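Local coordinates for protein folylpolyglutamate synthase/dihydrofolate synthase (Thermotoga maritima, PDB 1O5Z) that probably catalyses the ATP-dependent ligation of glutamate to 7,8-dihydropteroate and to tetrahydrofolate polyglutamates, so making dihydrofolate and lengthening the folate tail, at residues L245-N250 against K337-N341; F260-T266 against I295-K300; E17-Y21 against V108-Y112; F92-I96 against F132-V136. All blocks are in the same frame, centred on the assembly; numbering follows the deposited sequence.

Contact 1. Residues L245-N250 against K337-N341; sequences LKLHEN and KLYFN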
loop_
_atom_site.group_PDB
_atom_site.type_symbol
_atom_site.label_atom_id
_atom_site.label_comp_id
_atom_site.label_asym_id
_atom_site.label_seq_id
_atom_site.Cartn_x
_atom_site.Cartn_y
_atom_site.Cartn_z
ATOM N N LEU A 245 -21.227 6.450 5.725
ATOM C CA LEU A 245 -19.900 6.433 6.261
ATOM C C LEU A 245 -20.010 6.508 7.773
ATOM O O LEU A 245 -20.687 7.353 8.307
ATOM C CB LEU A 245 -19.158 7.644 5.748
ATOM C CG LEU A 245 -19.059 7.766 4.233
ATOM C CD1 LEU A 245 -18.238 8.992 3.948
ATOM C CD2 LEU A 245 -18.389 6.558 3.583
ATOM N N LYS A 246 -19.341 5.609 8.460
ATOM C CA LYS A 246 -19.399 5.544 9.894
ATOM C C LYS A 246 -18.152 4.809 10.249
ATOM O O LYS A 246 -17.873 3.798 9.639
ATOM C CB LYS A 246 -20.603 4.714 10.308
ATOM C CG LYS A 246 -21.200 5.097 11.663
ATOM C CD LYS A 246 -21.001 4.022 12.736
ATOM C CE LYS A 246 -22.303 3.306 13.045
ATOM N NZ LYS A 246 -22.015 2.096 13.860
ATOM N N LEU A 247 -17.409 5.318 11.218
ATOM C CA LEU A 247 -16.132 4.729 11.585
ATOM C C LEU A 247 -16.246 3.217 11.693
ATOM O O LEU A 247 -17.134 2.729 12.382
ATOM C CB LEU A 247 -15.644 5.272 12.930
ATOM C CG LEU A 247 -14.604 6.391 13.039
ATOM C CD1 LEU A 247 -13.935 6.244 14.389
ATOM C CD2 LEU A 247 -13.533 6.391 11.960
ATOM N N HIS A 248 -15.361 2.504 11.003
ATOM C CA HIS A 248 -15.309 1.012 10.967
ATOM C C HIS A 248 -16.571 0.307 10.445
ATOM O O HIS A 248 -16.735 -0.889 10.609
ATOM C CB HIS A 248 -14.955 0.409 12.343
ATOM C CG HIS A 248 -14.054 1.268 13.171
ATOM N ND1 HIS A 248 -12.735 1.505 12.836
ATOM C CD2 HIS A 248 -14.285 1.950 14.321
ATOM C CE1 HIS A 248 -12.197 2.306 13.737
ATOM N NE2 HIS A 248 -13.114 2.588 14.651
ATOM N N GLU A 249 -17.463 1.040 9.817
ATOM C CA GLU A 249 -18.732 0.469 9.442
ATOM C C GLU A 249 -19.289 1.282 8.296
ATOM O O GLU A 249 -20.335 1.872 8.406
ATOM C CB GLU A 249 -19.651 0.444 10.648
ATOM C CG GLU A 249 -20.964 -0.304 10.438
ATOM C CD GLU A 249 -21.739 -0.510 11.745
ATOM O OE1 GLU A 249 -22.996 -0.346 11.766
ATOM O OE2 GLU A 249 -21.079 -0.826 12.774
ATOM N N ASN A 250 -18.553 1.286 7.186
ATOM C CA ASN A 250 -18.868 2.105 6.029
ATOM C C ASN A 250 -19.612 1.288 5.008
ATOM O O ASN A 250 -19.107 0.336 4.456
ATOM C CB ASN A 250 -17.601 2.688 5.424
ATOM C CG ASN A 250 -16.828 3.535 6.425
ATOM O OD1 ASN A 250 -17.207 4.690 6.687
ATOM N ND2 ASN A 250 -15.785 2.948 7.032
ATOM N N LYS A 337 -12.721 15.658 8.576
ATOM C CA LYS A 337 -13.953 16.417 8.678
ATOM C C LYS A 337 -15.193 15.512 8.539
ATOM O O LYS A 337 -16.305 15.854 8.995
ATOM C CB LYS A 337 -13.971 17.558 7.643
ATOM C CG LYS A 337 -12.862 18.646 7.758
ATOM C CD LYS A 337 -13.412 20.042 7.278
ATOM C CE LYS A 337 -12.360 21.050 6.677
ATOM N NZ LYS A 337 -11.130 21.270 7.517
ATOM N N LEU A 338 -15.007 14.361 7.910
ATOM C CA LEU A 338 -16.107 13.441 7.701
ATOM C C LEU A 338 -16.389 12.626 8.931
ATOM O O LEU A 338 -17.525 12.406 9.282
ATOM C CB LEU A 338 -15.793 12.467 6.583
ATOM C CG LEU A 338 -16.000 12.953 5.162
ATOM C CD1 LEU A 338 -15.569 11.852 4.230
ATOM C CD2 LEU A 338 -17.460 13.358 4.904
ATOM N N TYR A 339 -15.346 12.162 9.574
ATOM C CA TYR A 339 -15.497 11.164 10.594
ATOM C C TYR A 339 -15.368 11.727 12.000
ATOM O O TYR A 339 -15.701 11.045 12.965
ATOM C CB TYR A 339 -14.450 10.069 10.369
ATOM C CG TYR A 339 -14.751 9.180 9.167
ATOM C CD1 TYR A 339 -14.079 9.336 7.969
ATOM C CD2 TYR A 339 -15.703 8.171 9.238
ATOM C CE1 TYR A 339 -14.345 8.509 6.883
ATOM C CE2 TYR A 339 -15.970 7.361 8.161
ATOM C CZ TYR A 339 -15.289 7.526 6.987
ATOM O OH TYR A 339 -15.560 6.722 5.904
ATOM N N PHE A 340 -14.883 12.961 12.129
ATOM C CA PHE A 340 -14.582 13.545 13.456
ATOM C C PHE A 340 -15.137 14.932 13.625
ATOM O O PHE A 340 -14.592 15.730 14.368
ATOM C CB PHE A 340 -13.078 13.551 13.670
ATOM C CG PHE A 340 -12.523 12.184 13.781
ATOM C CD1 PHE A 340 -12.587 11.500 14.993
ATOM C CD2 PHE A 340 -12.017 11.533 12.669
ATOM C CE1 PHE A 340 -12.084 10.198 15.105
ATOM C CE2 PHE A 340 -11.526 10.256 12.770
ATOM C CZ PHE A 340 -11.549 9.579 13.997
ATOM N N ASN A 341 -16.236 15.202 12.950
ATOM C CA ASN A 341 -16.724 16.561 12.827
ATOM C C ASN A 341 -16.844 17.323 14.176
ATOM O O ASN A 341 -16.191 18.386 14.389
ATOM C CB ASN A 341 -18.036 16.547 12.096
ATOM C CG ASN A 341 -18.519 17.930 11.779
ATOM O OD1 ASN A 341 -17.749 18.756 11.316
ATOM N ND2 ASN A 341 -19.797 18.194 12.020
#
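The hairpin loop between strands 239-244 and 250-255, which contains a type II beta turn from K246 to E249, meets the C-terminal end of helix 326-339, where Y339 lies against L245, L247 and N250. The two segments belong to the middle and glutamate ligase domains of the Mur ligase family, so the contact bridges the domains. Its polar centre is N250 OD1, which accepts from Y339 OH at 2.7 Å and from K246 N at 2.9 Å. The two donors reach the oxygen from opposite faces of the amide plane, and that plane stands at 88° to the phenol ring, whose edge OD1 approaches. A tyrosine suits this place because its rigid ring carries a hydroxyl far enough to reach N250 at the end of the turn. With chi1 at -59°, the N250 side chain lies beside its own backbone N, which brings OD1 within range of both donors. The amide is further held because ND2 bonds N268 OD1 and L265 O, while Y339 OH also bonds G269 N. Leucines supply the apolar flanks: L245 CD1 touches L338 CD1 at 3.9 Å, and L247 reaches Y339 with CD2 and F340 with CD1. Around the turn, L247 and F340 share M317 of strand 316-320 and I310 of strand 309-313, while L245 and N250 rest on I273 of helix 271-286.

Contact 2. Residues F260-T266 against I295-K300; sequences FEDLVLT and IREGLK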
loop_
_atom_site.group_PDB
_atom_site.type_symbol
_atom_site.label_atom_id
_atom_site.label_comp_id
_atom_site.label_asym_id
_atom_site.label_seq_id
_atom_site.Cartn_x
_atom_site.Cartn_y
_atom_site.Cartn_z
ATOM N N PHE A 260 -24.659 -6.131 -4.994
ATOM C CA PHE A 260 -24.629 -6.354 -3.567
ATOM C C PHE A 260 -25.114 -5.069 -2.918
ATOM O O PHE A 260 -24.819 -3.967 -3.398
ATOM C CB PHE A 260 -23.224 -6.695 -3.113
ATOM C CG PHE A 260 -22.669 -7.935 -3.751
ATOM C CD1 PHE A 260 -21.588 -7.866 -4.622
ATOM C CD2 PHE A 260 -23.236 -9.189 -3.479
ATOM C CE1 PHE A 260 -21.070 -9.039 -5.211
ATOM C CE2 PHE A 260 -22.727 -10.371 -4.062
ATOM C CZ PHE A 260 -21.652 -10.292 -4.932
ATOM N N GLU A 261 -25.895 -5.210 -1.854
ATOM C CA GLU A 261 -26.406 -4.066 -1.120
ATOM C C GLU A 261 -25.888 -4.088 0.319
ATOM O O GLU A 261 -25.736 -5.153 0.907
ATOM C CB GLU A 261 -27.935 -4.082 -1.108
ATOM C CG GLU A 261 -28.612 -4.411 -2.433
ATOM C CD GLU A 261 -30.104 -4.204 -2.314
ATOM O OE1 GLU A 261 -30.511 -3.118 -1.836
ATOM O OE2 GLU A 261 -30.883 -5.112 -2.669
ATOM N N ASP A 262 -25.627 -2.912 0.879
ATOM C CA ASP A 262 -25.102 -2.787 2.248
ATOM C C ASP A 262 -23.881 -3.657 2.573
ATOM O O ASP A 262 -23.830 -4.331 3.598
ATOM C CB ASP A 262 -26.215 -2.955 3.277
ATOM C CG ASP A 262 -27.259 -1.872 3.138
ATOM O OD1 ASP A 262 -28.467 -2.198 3.222
ATOM O OD2 ASP A 262 -26.966 -0.663 2.898
ATOM N N LEU A 263 -22.906 -3.600 1.676
ATOM C CA LEU A 263 -21.579 -4.064 1.966
ATOM C C LEU A 263 -20.934 -3.122 2.968
ATOM O O LEU A 263 -21.230 -1.949 3.001
ATOM C CB LEU A 263 -20.742 -4.102 0.701
ATOM C CG LEU A 263 -21.234 -4.993 -0.442
ATOM C CD1 LEU A 263 -20.419 -4.677 -1.661
ATOM C CD2 LEU A 263 -21.069 -6.452 -0.105
ATOM N N VAL A 264 -20.027 -3.652 3.762
ATOM C CA VAL A 264 -19.401 -2.915 4.826
ATOM C C VAL A 264 -17.882 -2.981 4.696
ATOM O O VAL A 264 -17.284 -4.068 4.558
ATOM C CB VAL A 264 -19.872 -3.456 6.185
ATOM C CG1 VAL A 264 -19.176 -2.730 7.350
ATOM C CG2 VAL A 264 -21.402 -3.304 6.306
ATOM N N LEU A 265 -17.274 -1.799 4.695
ATOM C CA LEU A 265 -15.852 -1.668 4.843
ATOM C C LEU A 265 -15.491 -1.204 6.220
ATOM O O LEU A 265 -16.055 -0.256 6.759
ATOM C CB LEU A 265 -15.314 -0.612 3.926
ATOM C CG LEU A 265 -14.867 -0.883 2.521
ATOM C CD1 LEU A 265 -14.263 0.420 2.105
ATOM C CD2 LEU A 265 -13.846 -1.991 2.415
ATOM N N THR A 266 -14.477 -1.825 6.759
ATOM C CA THR A 266 -13.944 -1.405 8.014
ATOM C C THR A 266 -13.063 -0.195 7.787
ATOM O O THR A 266 -13.142 0.788 8.530
ATOM C CB THR A 266 -13.211 -2.574 8.608
ATOM O OG1 THR A 266 -14.186 -3.587 8.847
ATOM C CG2 THR A 266 -12.680 -2.270 10.001
ATOM N N ILE A 295 -16.771 -12.203 -0.023
ATOM C CA ILE A 295 -16.687 -10.834 -0.450
ATOM C C ILE A 295 -16.973 -9.983 0.782
ATOM O O ILE A 295 -16.219 -9.058 1.116
ATOM C CB ILE A 295 -17.717 -10.578 -1.602
ATOM C CG1 ILE A 295 -17.223 -11.175 -2.901
ATOM C CG2 ILE A 295 -17.966 -9.098 -1.821
ATOM C CD1 ILE A 295 -18.315 -11.328 -3.905
ATOM N N ARG A 296 -18.062 -10.269 1.477
ATOM C CA ARG A 296 -18.388 -9.444 2.632
ATOM C C ARG A 296 -17.333 -9.536 3.723
ATOM O O ARG A 296 -16.992 -8.532 4.349
ATOM C CB ARG A 296 -19.719 -9.840 3.197
ATOM C CG ARG A 296 -20.839 -9.509 2.294
ATOM C CD ARG A 296 -22.207 -9.818 2.894
ATOM N NE ARG A 296 -23.248 -9.479 1.936
ATOM C CZ ARG A 296 -23.822 -8.284 1.838
ATOM N NH1 ARG A 296 -23.497 -7.315 2.673
ATOM N NH2 ARG A 296 -24.753 -8.055 0.902
ATOM N N GLU A 297 -16.831 -10.733 3.976
ATOM C CA GLU A 297 -15.887 -10.903 5.067
ATOM C C GLU A 297 -14.542 -10.317 4.688
ATOM O O GLU A 297 -13.937 -9.653 5.490
ATOM C CB GLU A 297 -15.743 -12.370 5.482
ATOM C CG GLU A 297 -14.495 -12.671 6.319
ATOM C CD GLU A 297 -14.352 -14.150 6.663
ATOM O OE1 GLU A 297 -15.177 -14.585 7.479
ATOM O OE2 GLU A 297 -13.428 -14.852 6.119
ATOM N N GLY A 298 -14.112 -10.559 3.465
ATOM C CA GLY A 298 -12.851 -10.029 2.940
ATOM C C GLY A 298 -12.806 -8.519 2.970
ATOM O O GLY A 298 -11.806 -7.951 3.429
ATOM N N LEU A 299 -13.904 -7.871 2.545
ATOM C CA LEU A 299 -14.062 -6.397 2.671
ATOM C C LEU A 299 -14.080 -5.877 4.111
ATOM O O LEU A 299 -13.516 -4.838 4.416
ATOM C CB LEU A 299 -15.341 -5.929 1.982
ATOM C CG LEU A 299 -15.372 -6.067 0.462
ATOM C CD1 LEU A 299 -16.672 -5.608 -0.050
ATOM C CD2 LEU A 299 -14.249 -5.311 -0.211
ATOM N N LYS A 300 -14.737 -6.601 4.994
ATOM C CA LYS A 300 -14.678 -6.290 6.420
ATOM C C LYS A 300 -13.258 -6.398 6.999
ATOM O O LYS A 300 -12.918 -5.709 7.958
ATOM C CB LYS A 300 -15.616 -7.217 7.202
ATOM C CG LYS A 300 -16.473 -6.456 8.136
ATOM C CD LYS A 300 -17.700 -7.207 8.624
ATOM C CE LYS A 300 -18.556 -6.215 9.558
ATOM N NZ LYS A 300 -20.095 -6.450 9.630
HETATM O O HOH W 1 -18.443 -6.363 4.271
HETATM O O HOH W 2 -11.914 -2.922 5.577
#
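R296 reaches from the helix to two successive carbonyls of the chain corner: NH2 donates to E261 O at 3.1 Å, nearly straight at 168°, and NH1 donates to D262 O at 3.1 Å along a more bent path. Both oxygens lie at the edge of the guanidinium, in its plane, and NE forms a salt bridge with E292. At the other end T266 OG1 gives a 2.6 Å bond to K300 O, in the carbonyl plane and on a lone pair. Between them, water 1 donates to V264 O and R296 O, joining strand and helix backbones. The packing follows: L263 CD2 sits 3.7 Å above the centre of the guanidinium plane, I295 CD1 touches F260 CZ at 3.6 Å, and L263 CD1 meets L299 CD1 at 4.2 Å. A leucine in place of R296 would probably leave the E261 and D262 carbonyls without these donors and E292 without its charged mate. Strand 259-265 is an edge strand of its three-stranded sheet, and its 263-265 part runs at 20° to helix segment 295-300. Carbonyls of both elements are met here by side-chain and water donors, while F260, L263, I295 and L299 make the apolar contact.

Contact 3. Residues E17-Y21 against V108-Y112; sequences EVLRY and VVKIY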
loop_
_atom_site.group_PDB
_atom_site.type_symbol
_atom_site.label_atom_id
_atom_site.label_comp_id
_atom_site.label_asym_id
_atom_site.label_seq_id
_atom_site.Cartn_x
_atom_site.Cartn_y
_atom_site.Cartn_z
ATOM N N GLU A 17 20.609 -9.494 8.735
ATOM C CA GLU A 17 21.729 -9.517 7.773
ATOM C C GLU A 17 21.234 -9.639 6.326
ATOM O O GLU A 17 21.800 -9.049 5.403
ATOM C CB GLU A 17 22.665 -10.694 8.140
ATOM C CG GLU A 17 24.170 -10.451 8.100
ATOM C CD GLU A 17 24.642 -9.177 8.806
ATOM O OE1 GLU A 17 25.008 -9.207 10.038
ATOM O OE2 GLU A 17 24.697 -8.142 8.084
ATOM N N VAL A 18 20.155 -10.386 6.116
ATOM C CA VAL A 18 19.476 -10.353 4.819
ATOM C C VAL A 18 19.041 -8.938 4.483
ATOM O O VAL A 18 19.174 -8.506 3.340
ATOM C CB VAL A 18 18.196 -11.224 4.765
ATOM C CG1 VAL A 18 17.419 -10.918 3.520
ATOM C CG2 VAL A 18 18.545 -12.679 4.793
ATOM N N LEU A 19 18.457 -8.235 5.454
ATOM C CA LEU A 19 17.945 -6.870 5.195
ATOM C C LEU A 19 19.093 -5.903 4.956
ATOM O O LEU A 19 18.993 -5.025 4.134
ATOM C CB LEU A 19 17.046 -6.364 6.325
ATOM C CG LEU A 19 15.745 -7.090 6.620
ATOM C CD1 LEU A 19 14.977 -6.337 7.710
ATOM C CD2 LEU A 19 14.947 -7.256 5.377
ATOM N N ARG A 20 20.204 -6.088 5.655
ATOM C CA ARG A 20 21.395 -5.316 5.305
ATOM C C ARG A 20 21.825 -5.517 3.839
ATOM O O ARG A 20 22.141 -4.548 3.169
ATOM C CB ARG A 20 22.521 -5.602 6.276
ATOM C CG ARG A 20 22.146 -5.159 7.682
ATOM C CD ARG A 20 23.301 -5.117 8.637
ATOM N NE ARG A 20 22.865 -4.979 10.029
ATOM C CZ ARG A 20 22.649 -5.985 10.871
ATOM N NH1 ARG A 20 22.827 -7.234 10.497
ATOM N NH2 ARG A 20 22.258 -5.741 12.119
ATOM N N TYR A 21 21.822 -6.758 3.349
ATOM C CA TYR A 21 22.179 -7.042 1.954
ATOM C C TYR A 21 21.144 -6.347 1.060
ATOM O O TYR A 21 21.501 -5.657 0.121
ATOM C CB TYR A 21 22.312 -8.583 1.640
ATOM C CG TYR A 21 22.214 -8.917 0.133
ATOM C CD1 TYR A 21 20.957 -8.987 -0.506
ATOM C CD2 TYR A 21 23.372 -9.097 -0.663
ATOM C CE1 TYR A 21 20.836 -9.211 -1.874
ATOM C CE2 TYR A 21 23.273 -9.358 -2.057
ATOM C CZ TYR A 21 21.983 -9.409 -2.664
ATOM O OH TYR A 21 21.810 -9.640 -4.045
ATOM N N VAL A 108 12.060 -15.644 5.222
ATOM C CA VAL A 108 12.760 -14.657 4.452
ATOM C C VAL A 108 14.219 -15.142 4.330
ATOM O O VAL A 108 14.810 -15.149 3.249
ATOM C CB VAL A 108 12.724 -13.295 5.133
ATOM C CG1 VAL A 108 13.857 -12.371 4.556
ATOM C CG2 VAL A 108 11.322 -12.655 5.040
ATOM N N VAL A 109 14.773 -15.562 5.455
ATOM C CA VAL A 109 16.133 -16.093 5.491
ATOM C C VAL A 109 16.255 -17.301 4.545
ATOM O O VAL A 109 17.180 -17.369 3.746
ATOM C CB VAL A 109 16.535 -16.438 6.937
ATOM C CG1 VAL A 109 17.850 -17.223 7.000
ATOM C CG2 VAL A 109 16.701 -15.207 7.719
ATOM N N LYS A 110 15.287 -18.210 4.607
ATOM C CA LYS A 110 15.283 -19.403 3.749
ATOM C C LYS A 110 15.249 -19.079 2.266
ATOM O O LYS A 110 16.051 -19.599 1.503
ATOM C CB LYS A 110 14.105 -20.335 4.091
ATOM C CG LYS A 110 14.353 -21.268 5.334
ATOM C CD LYS A 110 13.014 -21.935 5.776
ATOM C CE LYS A 110 13.212 -23.338 6.392
ATOM N NZ LYS A 110 12.317 -24.394 5.717
ATOM N N ILE A 111 14.301 -18.257 1.848
ATOM C CA ILE A 111 14.249 -17.860 0.464
ATOM C C ILE A 111 15.519 -17.123 0.061
ATOM O O ILE A 111 16.057 -17.371 -1.012
ATOM C CB ILE A 111 12.991 -17.047 0.126
ATOM C CG1 ILE A 111 11.820 -17.990 -0.224
ATOM C CG2 ILE A 111 13.184 -16.184 -1.148
ATOM C CD1 ILE A 111 10.993 -18.181 0.871
ATOM N N TYR A 112 16.032 -16.258 0.915
ATOM C CA TYR A 112 17.270 -15.615 0.589
ATOM C C TYR A 112 18.433 -16.647 0.378
ATOM O O TYR A 112 19.183 -16.549 -0.557
ATOM C CB TYR A 112 17.646 -14.589 1.656
ATOM C CG TYR A 112 18.988 -14.050 1.349
ATOM C CD1 TYR A 112 19.152 -13.070 0.377
ATOM C CD2 TYR A 112 20.104 -14.587 1.947
ATOM C CE1 TYR A 112 20.399 -12.618 0.061
ATOM C CE2 TYR A 112 21.330 -14.158 1.643
ATOM C CZ TYR A 112 21.481 -13.171 0.694
ATOM O OH TYR A 112 22.769 -12.770 0.382
#
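Apolar contacts centre on V18, whose two methyl groups reach the neighbouring helix 105-122. CG1 meets V108 CG1 at 4.0 Å, and CG2 lies 4.3 Å from V109 CG2 and 3.7 Å from Y112 CG, at the root of the tyrosine ring. V18 and Y112 run alongside each other, pointing opposite ways, and the valine lies against the base of the ring. A short beta-branched side chain suits this place, for it offers one methyl to V108 and one to V109 and Y112 where the backbones come near: the CA atoms of V18 and V109 are 6.7 Å apart. The aromatic contact is between Y21 and Y112. Their planes make 56°, too oblique for a stack or a T-shape. Y112 CE1 comes over one face of Y21, 3.7 Å from Y21 CD1, and Y112 OH lies above the same ring toward its rim. A chi1 of 174° carries Y112 across to the Y21 ring, past V18. The polar end of Y21 is held separately, its hydroxyl bonding D123 and, weakly, K25. Beyond the pair, V108 also touches M139 of helix 132-146, and both tyrosines rest on L119. The axes of segments 17-21 and 108-112 pass 10.6 Å apart, crossing at 54°, and V18, Y21 and Y112 fill the distance between them. This helix-on-helix packing seats the N-terminal helix 12-23 on helix 105-122 of the alpha/beta Mur ligase middle domain.

Contact 4. Residues F92-I96 against F132-V136; sequences FRERI and FFEVV
V136 packs closely against the rim of the F92 ring: CG2 lies in the ring plane, 3.9 Å from F92 CE1, and CG1 is 4.0 Å from F92 CZ. The two side chains approach from opposite directions, and a chi1 of 172° swings F92 away from its 3-10 turn toward helix 132-146. Within that helix V136 CG2 also covers one face of F132, so this valine is wedged between two aromatic rings. With an alanine here the F92 ring is gone, and V136 and the Y15, L19 and Y23 side chains of helix 12-23 would probably lose their common packing partner. The 92-95 turn leads into strand 96-98, which joins the main sheet of the Mur ligase middle domain, a member of the P-loop NTPase clan, while helix 132-146 precedes the parallel strand 151-155 of that sheet. The F132 side is more exposed yet still close: R95 NH2 lies 3.7 Å from F132 CE2, and the ring's edge points at the guanidinium face. The planes stand 86° apart, so the arginine meets the rim of the F132 ring and not its pi face. An arginine suits this place because its long extended chain carries a flat cation to F132 while NE bonds H88 ND1, which would limit its rotation. The loose part is I96, whose CD1 rests 4.4 Å from V136 CG1; it also touches M139, A140 and Y143.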
loop_
_atom_site.group_PDB
_atom_site.type_symbol
_atom_site.label_atom_id
_atom_site.label_comp_id
_atom_site.label_asym_id
_atom_site.label_seq_id
_atom_site.Cartn_x
_atom_site.Cartn_y
_atom_site.Cartn_z
ATOM N N PHE A 92 9.481 -5.016 7.092
ATOM C CA PHE A 92 9.717 -5.536 5.766
ATOM C C PHE A 92 8.792 -6.694 5.413
ATOM O O PHE A 92 8.415 -6.869 4.260
ATOM C CB PHE A 92 11.181 -5.964 5.684
ATOM C CG PHE A 92 11.516 -6.686 4.452
ATOM C CD1 PHE A 92 12.008 -5.995 3.335
ATOM C CD2 PHE A 92 11.342 -8.054 4.387
ATOM C CE1 PHE A 92 12.345 -6.680 2.150
ATOM C CE2 PHE A 92 11.656 -8.750 3.238
ATOM C CZ PHE A 92 12.172 -8.059 2.106
ATOM N N ARG A 93 8.420 -7.479 6.410
ATOM C CA ARG A 93 7.617 -8.665 6.178
ATOM C C ARG A 93 6.130 -8.418 5.732
ATOM O O ARG A 93 5.452 -9.349 5.214
ATOM C CB ARG A 93 7.758 -9.579 7.395
ATOM C CG ARG A 93 9.205 -10.031 7.579
ATOM C CD ARG A 93 9.574 -10.301 9.019
ATOM N NE ARG A 93 8.422 -11.003 9.530
ATOM C CZ ARG A 93 7.603 -10.608 10.455
ATOM N NH1 ARG A 93 7.858 -9.560 11.202
ATOM N NH2 ARG A 93 6.544 -11.360 10.670
ATOM N N GLU A 94 5.645 -7.180 5.895
ATOM C CA GLU A 94 4.383 -6.755 5.260
ATOM C C GLU A 94 4.334 -6.965 3.731
ATOM O O GLU A 94 3.250 -7.048 3.111
ATOM C CB GLU A 94 4.174 -5.241 5.494
ATOM C CG GLU A 94 3.880 -4.833 6.913
ATOM C CD GLU A 94 4.077 -3.347 7.147
ATOM O OE1 GLU A 94 3.909 -2.548 6.194
ATOM O OE2 GLU A 94 4.424 -2.975 8.290
ATOM N N ARG A 95 5.512 -7.007 3.113
ATOM C CA ARG A 95 5.618 -7.016 1.658
ATOM C C ARG A 95 5.215 -8.339 1.070
ATOM O O ARG A 95 4.821 -8.382 -0.056
ATOM C CB ARG A 95 7.061 -6.679 1.200
ATOM C CG ARG A 95 7.513 -5.281 1.493
ATOM C CD ARG A 95 8.964 -5.086 1.350
ATOM N NE ARG A 95 9.335 -3.720 1.671
ATOM C CZ ARG A 95 9.511 -2.740 0.775
ATOM N NH1 ARG A 95 9.839 -1.525 1.211
ATOM N NH2 ARG A 95 9.402 -2.962 -0.548
ATOM N N ILE A 96 5.352 -9.420 1.842
ATOM C CA ILE A 96 5.117 -10.795 1.340
ATOM C C ILE A 96 4.276 -11.584 2.337
ATOM O O ILE A 96 4.647 -11.745 3.481
ATOM C CB ILE A 96 6.456 -11.510 1.120
ATOM C CG1 ILE A 96 7.392 -10.645 0.261
ATOM C CG2 ILE A 96 6.246 -12.829 0.461
ATOM C CD1 ILE A 96 8.755 -11.247 0.107
ATOM N N PHE A 132 17.114 -3.652 -5.501
ATOM C CA PHE A 132 16.375 -4.028 -4.306
ATOM C C PHE A 132 15.028 -4.638 -4.624
ATOM O O PHE A 132 14.664 -5.755 -4.179
ATOM C CB PHE A 132 16.172 -2.771 -3.436
ATOM C CG PHE A 132 15.226 -2.972 -2.308
ATOM C CD1 PHE A 132 15.620 -3.696 -1.181
ATOM C CD2 PHE A 132 13.904 -2.475 -2.377
ATOM C CE1 PHE A 132 14.720 -3.906 -0.136
ATOM C CE2 PHE A 132 13.028 -2.692 -1.335
ATOM C CZ PHE A 132 13.442 -3.400 -0.212
ATOM N N PHE A 133 14.247 -3.877 -5.370
ATOM C CA PHE A 133 12.859 -4.271 -5.667
ATOM C C PHE A 133 12.798 -5.517 -6.531
ATOM O O PHE A 133 11.934 -6.363 -6.391
ATOM C CB PHE A 133 12.100 -3.123 -6.343
ATOM C CG PHE A 133 10.616 -3.378 -6.435
ATOM C CD1 PHE A 133 9.846 -3.453 -5.280
ATOM C CD2 PHE A 133 10.010 -3.622 -7.652
ATOM C CE1 PHE A 133 8.489 -3.722 -5.362
ATOM C CE2 PHE A 133 8.655 -3.925 -7.730
ATOM C CZ PHE A 133 7.900 -3.972 -6.597
ATOM N N GLU A 134 13.730 -5.641 -7.447
ATOM C CA GLU A 134 13.830 -6.845 -8.226
ATOM C C GLU A 134 14.065 -8.038 -7.340
ATOM O O GLU A 134 13.402 -9.059 -7.480
ATOM C CB GLU A 134 14.931 -6.699 -9.275
ATOM C CG GLU A 134 14.441 -5.723 -10.362
ATOM C CD GLU A 134 15.491 -5.294 -11.340
ATOM O OE1 GLU A 134 16.710 -5.630 -11.168
ATOM O OE2 GLU A 134 15.068 -4.578 -12.268
ATOM N N VAL A 135 15.001 -7.916 -6.405
ATOM C CA VAL A 135 15.302 -9.055 -5.531
ATOM C C VAL A 135 14.080 -9.433 -4.658
ATOM O O VAL A 135 13.705 -10.585 -4.552
ATOM C CB VAL A 135 16.512 -8.764 -4.661
ATOM C CG1 VAL A 135 16.713 -9.910 -3.646
ATOM C CG2 VAL A 135 17.724 -8.675 -5.519
ATOM N N VAL A 136 13.461 -8.424 -4.049
ATOM C CA VAL A 136 12.340 -8.663 -3.155
ATOM C C VAL A 136 11.171 -9.296 -3.931
ATOM O O VAL A 136 10.487 -10.212 -3.461
ATOM C CB VAL A 136 11.904 -7.365 -2.451
ATOM C CG1 VAL A 136 10.677 -7.637 -1.545
ATOM C CG2 VAL A 136 13.019 -6.831 -1.662
#

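In the fold
Contacts 3 and 4 are buried and mostly apolar, though contact 4 sets the R95 guanidinium against F132. Their centres lie about 10 Å apart; they interlock through L19 on F92 and V108 on R93, and helices 105-122 and 132-146, which follow each other in the chain, carry one side of each. Contacts 1 and 2 are partly buried and lean on hydrogen bonds, with tyrosine, asparagine, arginine and threonine gripping turns and carbonyls. They share the three-stranded sheet, joined where N250 O meets L265 N, and contact 2 is nested in the loop that contact 1 closes. Contact 1 alone bridges the two Mur ligase domains. It lies across the chain's centre from contacts 3 and 4, their centres about 41 and 33 Å away.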